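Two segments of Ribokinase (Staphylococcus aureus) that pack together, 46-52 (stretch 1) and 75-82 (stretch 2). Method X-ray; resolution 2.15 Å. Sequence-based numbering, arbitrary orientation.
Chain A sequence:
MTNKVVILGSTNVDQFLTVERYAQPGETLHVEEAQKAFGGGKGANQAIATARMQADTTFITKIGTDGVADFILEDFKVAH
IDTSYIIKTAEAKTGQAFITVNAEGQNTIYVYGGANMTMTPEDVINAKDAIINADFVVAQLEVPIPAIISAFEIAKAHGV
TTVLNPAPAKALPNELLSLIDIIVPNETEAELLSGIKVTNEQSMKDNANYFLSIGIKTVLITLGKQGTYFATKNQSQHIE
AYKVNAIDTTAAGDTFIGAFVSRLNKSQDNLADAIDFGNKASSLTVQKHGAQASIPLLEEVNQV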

# COMPACT_ATOMS: atom_id res chain seq x y z
N GLN A 46 -11.93 -7.37 12.29
CA GLN A 46 -13.32 -6.94 12.24
C GLN A 46 -13.55 -5.78 13.19
O GLN A 46 -14.31 -4.87 12.89
N ALA A 47 -12.86 -5.80 14.33
CA ALA A 47 -12.96 -4.72 15.31
C ALA A 47 -12.44 -3.40 14.74
O ALA A 47 -13.08 -2.36 14.88
N ILE A 48 -11.28 -3.43 14.10
CA ILE A 48 -10.70 -2.24 13.50
C ILE A 48 -11.57 -1.74 12.34
O ILE A 48 -11.75 -0.55 12.17
N ALA A 49 -12.12 -2.66 11.55
CA ALA A 49 -13.05 -2.28 10.48
C ALA A 49 -14.29 -1.57 11.03
O ALA A 49 -14.59 -0.44 10.62
N THR A 50 -15.01 -2.20 11.96
CA THR A 50 -16.22 -1.57 12.47
C THR A 50 -15.89 -0.22 13.10
O THR A 50 -16.64 0.74 12.94
N ALA A 51 -14.76 -0.15 13.79
CA ALA A 51 -14.35 1.08 14.47
C ALA A 51 -13.93 2.19 13.48
O ALA A 51 -14.20 3.37 13.70
N ARG A 52 -13.27 1.81 12.39
CA ARG A 52 -12.92 2.79 11.37
C ARG A 52 -14.15 3.24 10.60
O ARG A 52 -14.16 4.31 10.00
N ASP A 75 -2.77 0.30 17.98
CA ASP A 75 -3.65 0.53 16.84
C ASP A 75 -5.11 0.54 17.27
O ASP A 75 -5.90 1.33 16.75
N PHE A 76 -5.46 -0.31 18.23
CA PHE A 76 -6.82 -0.33 18.75
C PHE A 76 -7.14 1.05 19.32
O PHE A 76 -8.20 1.63 19.04
N LYS A 77 -6.22 1.58 20.13
CA LYS A 77 -6.42 2.87 20.78
C LYS A 77 -6.56 4.01 19.75
O LYS A 77 -7.44 4.86 19.88
N VAL A 78 -5.70 4.02 18.75
CA VAL A 78 -5.80 5.01 17.68
C VAL A 78 -7.16 4.95 17.00
O VAL A 78 -7.68 5.97 16.53
N ALA A 79 -7.76 3.76 16.94
CA ALA A 79 -9.06 3.61 16.30
C ALA A 79 -10.21 3.91 17.26
O ALA A 79 -11.37 3.87 16.88
N HIS A 80 -9.87 4.23 18.50
CA HIS A 80 -10.87 4.52 19.53
C HIS A 80 -11.73 3.31 19.91
O HIS A 80 -12.90 3.44 20.32
N ILE A 81 -11.14 2.13 19.80
CA ILE A 81 -11.78 0.93 20.29
C ILE A 81 -11.63 0.88 21.80
O ILE A 81 -10.53 1.05 22.32
N ASP A 82 -12.73 0.65 22.51
CA ASP A 82 -12.67 0.56 23.96
C ASP A 82 -11.97 -0.74 24.32
O ASP A 82 -12.43 -1.82 23.95

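The contact between these stretches is small, 309 Å² summed over both sides, and its rule is simple: alanines meet where the backbones come closest, and isoleucines supply the longer side chains beside them. Ile 48 covers the most, followed closely by Ile 81, with Ala 51 and Ala 79 almost level.

Ala 51 and Ala 79 mark the closest backbone approach, CA to CA 6.1 Å. Both CA-to-CB bonds point toward the other stretch, and the methyls meet CB to CB at 4.3 Å, an ordinary van der Waals contact. Ala 51 CB also rests against Ile 81 CG1 at 3.5 Å, the tightest contact here.

Ile 81 comes just after the helix of stretch 2 has ended. His 80 takes positive phi in a Schellman motif, and Ile 81 N reaches back to Phe 76 O at 3.1 Å. The turn thus brings Ile 81 round to point toward the helix of stretch 1. With chi1 m and chi2 t, Ile 81 CD1 lies 4.3 Å from Ala 47 CB and 4.1 Å from Ile 48 CG1, so one side chain touches Ala 47, Ile 48 and Ala 51, a helical turn's worth of surface.

The CA-to-CB bond of Ile 48 points sideways to stretch 2, but the same m, t rotamer carries its end nearer. There Ile 48 CD1 meets Phe 76 CE1 at 3.8 Å, at the edge of the ring and near its plane. Phe 76, chi1 m, likewise starts sideways and brings its end inward.

No direct hydrogen bond crosses the contact. Polar linkage is left to a water, which accepts from Arg 52 NH2 at 2.9 Å and donates to Asp 75 O at 2.8 Å. The extended arginine thereby reaches a backbone carbonyl without touching stretch 2 itself.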

# COMPACT_ATOMS: atom_id res chain seq x y z
CB GLN A 46 -14.28 -8.12 12.52
CG GLN A 46 -14.25 -9.17 11.39
CD GLN A 46 -15.15 -10.37 11.66
OE1 GLN A 46 -16.00 -10.32 12.54
NE2 GLN A 46 -14.97 -11.44 10.89
CB ALA A 47 -12.20 -5.09 16.58
CB ILE A 48 -9.26 -2.50 13.00
CG1 ILE A 48 -8.29 -2.57 14.19
CG2 ILE A 48 -8.83 -1.41 11.99
CD1 ILE A 48 -6.98 -3.28 13.87
CB ALA A 49 -13.43 -3.49 9.63
CB THR A 50 -17.01 -2.45 13.50
OG1 THR A 50 -16.41 -2.33 14.79
CG2 THR A 50 -17.02 -3.89 13.09
CB ALA A 51 -13.24 0.80 15.47
CB ARG A 52 -11.82 2.28 10.43
CG ARG A 52 -10.42 2.51 11.00
CD ARG A 52 -9.30 1.91 10.16
NE ARG A 52 -8.06 1.88 10.94
CZ ARG A 52 -7.00 1.12 10.67
NH1 ARG A 52 -6.99 0.34 9.59
NH2 ARG A 52 -5.94 1.16 11.47
CB ASP A 75 -3.39 -0.50 15.74
CG ASP A 75 -2.05 -0.29 15.05
OD1 ASP A 75 -1.65 0.88 14.91
OD2 ASP A 75 -1.40 -1.29 14.67
CB PHE A 76 -7.02 -1.40 19.83
CG PHE A 76 -6.98 -2.82 19.31
CD1 PHE A 76 -7.19 -3.09 17.97
CD2 PHE A 76 -6.77 -3.89 20.17
CE1 PHE A 76 -7.16 -4.39 17.49
CE2 PHE A 76 -6.75 -5.20 19.71
CZ PHE A 76 -6.95 -5.45 18.37
CB LYS A 77 -5.28 3.17 21.77
CG LYS A 77 -5.22 4.63 22.21
CD LYS A 77 -3.85 5.01 22.79
CE LYS A 77 -3.55 6.50 22.58
NZ LYS A 77 -3.36 6.86 21.12
CB VAL A 78 -4.70 4.81 16.63
CG1 VAL A 78 -5.11 5.41 15.29
CG2 VAL A 78 -3.38 5.43 17.12
CB ALA A 79 -9.19 2.23 15.70
CB HIS A 80 -11.72 5.74 19.15
CG HIS A 80 -10.94 7.02 19.13
ND1 HIS A 80 -10.52 7.62 17.97
CD2 HIS A 80 -10.47 7.79 20.14
CE1 HIS A 80 -9.84 8.72 18.25
NE2 HIS A 80 -9.79 8.84 19.57
CB ILE A 81 -11.14 -0.30 19.68
CG1 ILE A 81 -11.38 -0.32 18.17
CG2 ILE A 81 -11.68 -1.55 20.36
CD1 ILE A 81 -10.43 -1.23 17.39
CB ASP A 82 -14.07 0.66 24.58
CG ASP A 82 -14.07 0.48 26.11
OD1 ASP A 82 -15.15 0.52 26.72
OD2 ASP A 82 -12.99 0.30 26.70
O HOH W 1 -5.56 2.24 14.17